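Local coordinates for probable LRR receptor-like serine/threonine-protein kinase At4g26540 (Arabidopsis thaliana, PDB 5HZ0) that acts as a receptor for RGF peptide hormones, which maintain the root stem cell niche, through an extracellular leucine-rich-repeat domain that forms this chain, at residues N119-E124 against G141-L146; L467-K472 against I489-E494. The protein carries 5 engineered substitutions. One frame throughout, in Å; residues are numbered along the deposited sequence.

Contact 1: N119-E124 against G141-L146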
loop_
_atom_site.group_PDB
_atom_site.type_symbol
_atom_site.label_atom_id
_atom_site.label_comp_id
_atom_site.label_asym_id
_atom_site.label_seq_id
_atom_site.Cartn_x
_atom_site.Cartn_y
_atom_site.Cartn_z
ATOM N N ASN A 119 20.262 0.229 -17.991
ATOM C CA ASN A 119 21.693 0.469 -18.009
ATOM C C ASN A 119 22.076 1.555 -17.019
ATOM O O ASN A 119 21.282 1.949 -16.169
ATOM C CB ASN A 119 22.173 0.828 -19.413
ATOM C CG ASN A 119 22.429 -0.383 -20.260
ATOM O OD1 ASN A 119 23.018 -1.350 -19.798
ATOM N ND2 ASN A 119 21.974 -0.348 -21.511
ATOM N N LYS A 120 23.331 1.973 -17.083
ATOM C CA LYS A 120 23.810 3.145 -16.350
ATOM C C LYS A 120 23.924 4.442 -17.166
ATOM O O LYS A 120 24.630 5.358 -16.753
ATOM C CB LYS A 120 25.081 2.831 -15.577
ATOM C CG LYS A 120 24.813 2.011 -14.335
ATOM C CD LYS A 120 26.109 1.432 -13.821
ATOM C CE LYS A 120 26.201 1.498 -12.310
ATOM N NZ LYS A 120 27.568 1.077 -11.876
ATOM N N LEU A 121 23.340 4.466 -18.364
ATOM C CA LEU A 121 23.462 5.608 -19.287
ATOM C C LEU A 121 23.058 6.967 -18.700
ATOM O O LEU A 121 22.180 7.055 -17.841
ATOM C CB LEU A 121 22.645 5.368 -20.564
ATOM C CG LEU A 121 22.911 4.102 -21.369
ATOM C CD1 LEU A 121 21.956 4.035 -22.565
ATOM C CD2 LEU A 121 24.369 4.030 -21.821
ATOM N N SER A 122 23.715 8.023 -19.177
ATOM C CA SER A 122 23.446 9.383 -18.715
ATOM C C SER A 122 23.336 10.344 -19.897
ATOM O O SER A 122 23.346 9.918 -21.052
ATOM C CB SER A 122 24.532 9.851 -17.733
ATOM O OG SER A 122 25.837 9.476 -18.166
ATOM N N GLY A 123 23.215 11.635 -19.606
ATOM C CA GLY A 123 23.172 12.647 -20.646
ATOM C C GLY A 123 21.787 12.894 -21.197
ATOM O O GLY A 123 20.795 12.547 -20.565
ATOM N N GLU A 124 21.714 13.522 -22.364
ATOM C CA GLU A 124 20.426 13.729 -23.008
ATOM C C GLU A 124 20.209 12.712 -24.133
ATOM O O GLU A 124 21.095 11.912 -24.454
ATOM C CB GLU A 124 20.307 15.163 -23.549
ATOM C CG GLU A 124 18.978 15.862 -23.218
ATOM C CD GLU A 124 17.733 15.101 -23.717
ATOM O OE1 GLU A 124 16.880 14.693 -22.899
ATOM O OE2 GLU A 124 17.601 14.904 -24.942
ATOM N N GLY A 141 14.385 3.268 -21.007
ATOM C CA GLY A 141 14.049 3.384 -19.597
ATOM C C GLY A 141 14.958 2.634 -18.641
ATOM O O GLY A 141 15.808 1.853 -19.047
ATOM N N GLY A 142 14.797 2.878 -17.348
ATOM C CA GLY A 142 15.698 2.288 -16.370
ATOM C C GLY A 142 17.155 2.700 -16.554
ATOM O O GLY A 142 18.069 1.878 -16.392
ATOM N N ASN A 143 17.357 3.958 -16.955
ATOM C CA ASN A 143 18.635 4.655 -16.805
ATOM C C ASN A 143 18.370 5.887 -15.941
ATOM O O ASN A 143 17.768 6.852 -16.414
ATOM C CB ASN A 143 19.173 5.111 -18.159
ATOM C CG ASN A 143 19.533 3.952 -19.068
ATOM O OD1 ASN A 143 20.568 3.329 -18.894
ATOM N ND2 ASN A 143 18.677 3.665 -20.052
ATOM N N LYS A 144 18.841 5.882 -14.693
ATOM C CA LYS A 144 18.425 6.920 -13.745
ATOM C C LYS A 144 18.902 8.311 -14.138
ATOM O O LYS A 144 18.197 9.295 -13.923
ATOM C CB LYS A 144 18.830 6.591 -12.299
ATOM C CG LYS A 144 18.079 7.450 -11.278
ATOM C CD LYS A 144 18.369 7.051 -9.833
ATOM C CE LYS A 144 19.849 7.186 -9.508
ATOM N NZ LYS A 144 20.169 6.979 -8.056
ATOM N N ASN A 145 20.088 8.388 -14.730
ATOM C CA ASN A 145 20.645 9.676 -15.119
ATOM C C ASN A 145 20.464 10.120 -16.555
ATOM O O ASN A 145 21.047 11.123 -16.955
ATOM C CB ASN A 145 22.100 9.774 -14.696
ATOM C CG ASN A 145 22.238 9.755 -13.206
ATOM O OD1 ASN A 145 21.576 10.531 -12.512
ATOM N ND2 ASN A 145 23.042 8.835 -12.694
ATOM N N LEU A 146 19.712 9.359 -17.346
ATOM C CA LEU A 146 19.286 9.859 -18.645
ATOM C C LEU A 146 18.408 11.062 -18.327
ATOM O O LEU A 146 17.414 10.933 -17.609
ATOM C CB LEU A 146 18.497 8.784 -19.396
ATOM C CG LEU A 146 18.578 8.777 -20.922
ATOM C CD1 LEU A 146 17.868 9.988 -21.501
ATOM C CD2 LEU A 146 20.033 8.741 -21.368
#

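Contact 2: L467-K472 against I489-E494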
loop_
_atom_site.group_PDB
_atom_site.type_symbol
_atom_site.label_atom_id
_atom_site.label_comp_id
_atom_site.label_asym_id
_atom_site.label_seq_id
_atom_site.Cartn_x
_atom_site.Cartn_y
_atom_site.Cartn_z
ATOM N N LEU A 467 -13.048 -16.782 24.858
ATOM C CA LEU A 467 -12.138 -16.196 23.868
ATOM C C LEU A 467 -11.215 -17.196 23.158
ATOM O O LEU A 467 -10.716 -18.130 23.774
ATOM C CB LEU A 467 -11.322 -15.071 24.513
ATOM C CG LEU A 467 -12.129 -13.835 24.945
ATOM C CD1 LEU A 467 -11.254 -12.780 25.632
ATOM C CD2 LEU A 467 -12.892 -13.229 23.762
ATOM N N PRO A 468 -10.989 -16.998 21.848
ATOM C CA PRO A 468 -10.109 -17.895 21.084
ATOM C C PRO A 468 -8.644 -17.726 21.430
ATOM O O PRO A 468 -8.178 -16.603 21.610
ATOM C CB PRO A 468 -10.362 -17.494 19.625
ATOM C CG PRO A 468 -10.990 -16.168 19.678
ATOM C CD PRO A 468 -11.747 -16.095 20.971
ATOM N N LYS A 469 -7.913 -18.834 21.469
ATOM C CA LYS A 469 -6.556 -18.842 22.012
ATOM C C LYS A 469 -5.514 -18.324 21.021
ATOM O O LYS A 469 -4.323 -18.250 21.326
ATOM C CB LYS A 469 -6.198 -20.250 22.487
ATOM C CG LYS A 469 -7.151 -20.799 23.548
ATOM C CD LYS A 469 -6.572 -22.055 24.184
ATOM C CE LYS A 469 -7.580 -22.778 25.064
ATOM N NZ LYS A 469 -6.934 -23.917 25.783
ATOM N N SER A 470 -5.973 -17.962 19.832
ATOM C CA SER A 470 -5.099 -17.407 18.808
ATOM C C SER A 470 -4.961 -15.893 18.917
ATOM O O SER A 470 -4.205 -15.293 18.151
ATOM C CB SER A 470 -5.637 -17.760 17.420
ATOM O OG SER A 470 -6.952 -17.255 17.259
ATOM N N LEU A 471 -5.699 -15.295 19.859
ATOM C CA LEU A 471 -5.690 -13.840 20.091
ATOM C C LEU A 471 -4.316 -13.234 20.394
ATOM O O LEU A 471 -3.529 -13.752 21.178
ATOM C CB LEU A 471 -6.729 -13.419 21.150
ATOM C CG LEU A 471 -8.115 -13.196 20.511
ATOM C CD1 LEU A 471 -9.258 -13.121 21.511
ATOM C CD2 LEU A 471 -8.091 -11.959 19.607
ATOM N N LYS A 472 -4.045 -12.135 19.714
ATOM C CA LYS A 472 -2.819 -11.387 19.850
ATOM C C LYS A 472 -3.160 -10.073 20.555
ATOM O O LYS A 472 -2.522 -9.695 21.563
ATOM C CB LYS A 472 -2.166 -11.144 18.491
ATOM C CG LYS A 472 -1.453 -12.363 17.888
ATOM C CD LYS A 472 -0.429 -11.903 16.848
ATOM C CE LYS A 472 -0.098 -12.989 15.840
ATOM N NZ LYS A 472 0.639 -14.110 16.478
ATOM N N ILE A 489 -7.492 -16.474 31.618
ATOM C CA ILE A 489 -6.779 -15.486 30.830
ATOM C C ILE A 489 -5.371 -16.019 30.553
ATOM O O ILE A 489 -4.752 -15.684 29.545
ATOM C CB ILE A 489 -6.736 -14.111 31.558
ATOM C CG1 ILE A 489 -6.395 -12.978 30.578
ATOM C CG2 ILE A 489 -5.781 -14.149 32.756
ATOM C CD1 ILE A 489 -4.915 -12.728 30.406
ATOM N N GLY A 490 -4.877 -16.878 31.442
ATOM C CA GLY A 490 -3.579 -17.497 31.255
ATOM C C GLY A 490 -3.537 -18.487 30.102
ATOM O O GLY A 490 -2.486 -19.037 29.798
ATOM N N LEU A 491 -4.675 -18.725 29.462
ATOM C CA LEU A 491 -4.719 -19.633 28.317
ATOM C C LEU A 491 -4.319 -18.971 27.011
ATOM O O LEU A 491 -3.907 -19.656 26.078
ATOM C CB LEU A 491 -6.092 -20.300 28.180
ATOM C CG LEU A 491 -6.434 -21.154 29.401
ATOM C CD1 LEU A 491 -7.799 -21.843 29.274
ATOM C CD2 LEU A 491 -5.308 -22.157 29.645
ATOM N N LEU A 492 -4.401 -17.646 26.936
ATOM C CA LEU A 492 -4.007 -17.009 25.690
ATOM C C LEU A 492 -2.527 -16.676 25.798
ATOM O O LEU A 492 -2.146 -15.698 26.421
ATOM C CB LEU A 492 -4.822 -15.741 25.455
ATOM C CG LEU A 492 -6.277 -15.755 25.935
ATOM C CD1 LEU A 492 -6.829 -14.337 26.004
ATOM C CD2 LEU A 492 -7.156 -16.607 25.045
ATOM N N THR A 493 -1.716 -17.484 25.120
ATOM C CA THR A 493 -0.260 -17.413 25.181
ATOM C C THR A 493 0.314 -16.655 23.998
ATOM O O THR A 493 1.531 -16.502 23.871
ATOM C CB THR A 493 0.352 -18.827 25.187
ATOM O OG1 THR A 493 0.071 -19.486 23.941
ATOM C CG2 THR A 493 -0.219 -19.650 26.343
ATOM N N GLU A 494 -0.567 -16.219 23.105
ATOM C CA GLU A 494 -0.162 -15.412 21.965
ATOM C C GLU A 494 -0.406 -13.938 22.244
ATOM O O GLU A 494 -0.056 -13.084 21.438
ATOM C CB GLU A 494 -0.953 -15.835 20.725
ATOM C CG GLU A 494 -0.892 -17.319 20.441
ATOM C CD GLU A 494 0.468 -17.755 19.938
ATOM O OE1 GLU A 494 0.591 -17.959 18.709
ATOM O OE2 GLU A 494 1.407 -17.899 20.760
#

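Contact 1: N119-E124 against G141-L146
N143 reaches with its side-chain carbonyl into the backbone bend formed by N119, K120 and L121. Its OD1 accepts a weak, bent hydrogen bond from L121 N (3.0 Å, 133° at the hydrogen). CG of N143 sits beside its own backbone N (chi1 -65°), and the side chain runs alongside that of L121, both pointing the same way, with N143 CG 3.7 Å from L121 CB. Two further weak backbone bonds flank this one: N119 N to G142 O at 3.2 Å, and G123 N to N145 O at 3.5 Å. Around the last of these, S122 CA approaches N145 O at 3.4 Å in a CA-H...O contact, and the CB atoms of S122 and N145 meet at 3.9 Å on the outer side. On the buried side L146 turns its CD2 to S122 O (3.5 Å) and, more loosely, to L121 CB (4.3 Å). Leucine suits both inward places: L121 packs on L116 and L146 on I125, both apolar.

Asparagine suits position 143 because one amide can serve two backbones: while OD1 takes the N-H of one repeat, ND2 donates to A140 O in its own. N119 plays a similar part one coil earlier: OD1 weakly accepts from N95 N and ND2 bonds weakly to L116 O and L92 O, so the two form part of the leucine-rich-repeat asparagine ladder. G123 and G142 both have positive phi, easily adopted without a side chain. G141 and G142 belong to the peptide-recognition motif, and G141 N bonds a modified side chain of the bound peptide. The short, weakly bonded strand 122-123 runs parallel to strand 145-147, with L170 of strand 169-172 touching L146 and E124 from the following coil.

Contact 2: L467-K472 against I489-E494
In L492, CG stands beside the backbone N (chi1 -34°) and chi2 of 164° sets CD1 anti to CA, leaving CD2 to reach the 467-472 loop; in E494 a similar chi1 (-53°) brings CG to K469 O. The two segments lie in neighbouring coils of the leucine-rich-repeat solenoid, in the loops that lead into strands 473-475 and 497-499 of the inner face.

CD2 of the buried L492 packs against the first residues of the type I turn from P468 to L471, 3.6 Å from P468 O and 3.8 Å from K469 CA, and reaches L467 CB at 4.5 Å. A weak bond from L471 N to P468 O closes the turn. Leucine suits this place because it also packs on I474, as does L467. S470 OG is hydrogen-bonded to L448 O and E446 O of the preceding coil, two carbonyls that must share its single proton; a short hydroxyl side chain suits this.

Toward solvent, the extended K469 chain crosses the L491 side chain obliquely, NZ coming 4.2 Å from L491 CD1; its CD also lies 4.1 Å from L491 O. A long aliphatic stem with a charged end suits this exposed edge. E494 lays CB 3.3 Å from L471 O and CG 3.7 Å from K469 O, hydrocarbon against backbone. K472 makes backbone hydrogen bonds with E449 on one neighbouring coil and with T496 and K497 on the other. Its NZ also forms a long, weak ion pair with E449 OE2, and stays 4.4 Å from E494 OE1, near enough for attraction but beyond a salt bridge.

In the fold
Both contacts join one coil of the solenoid to the next, and both are partly buried, combining inward leucines with exposed polar residues. They hold different parts of the repeat: N119-E124 against G141-L146 follows the inner-face strands 113-115 and 137-139, whereas L467-K472 against I489-E494 precedes strands 473-475 and 497-499. Contact 1 is stitched by weak hydrogen bonds to backbone N-H groups and lies next to the bound peptide; contact 2 relies on leucine packing and the aliphatic stems of charged residues. On opposite sides of the chain's centre, with their own centres 54 Å apart, they do not touch.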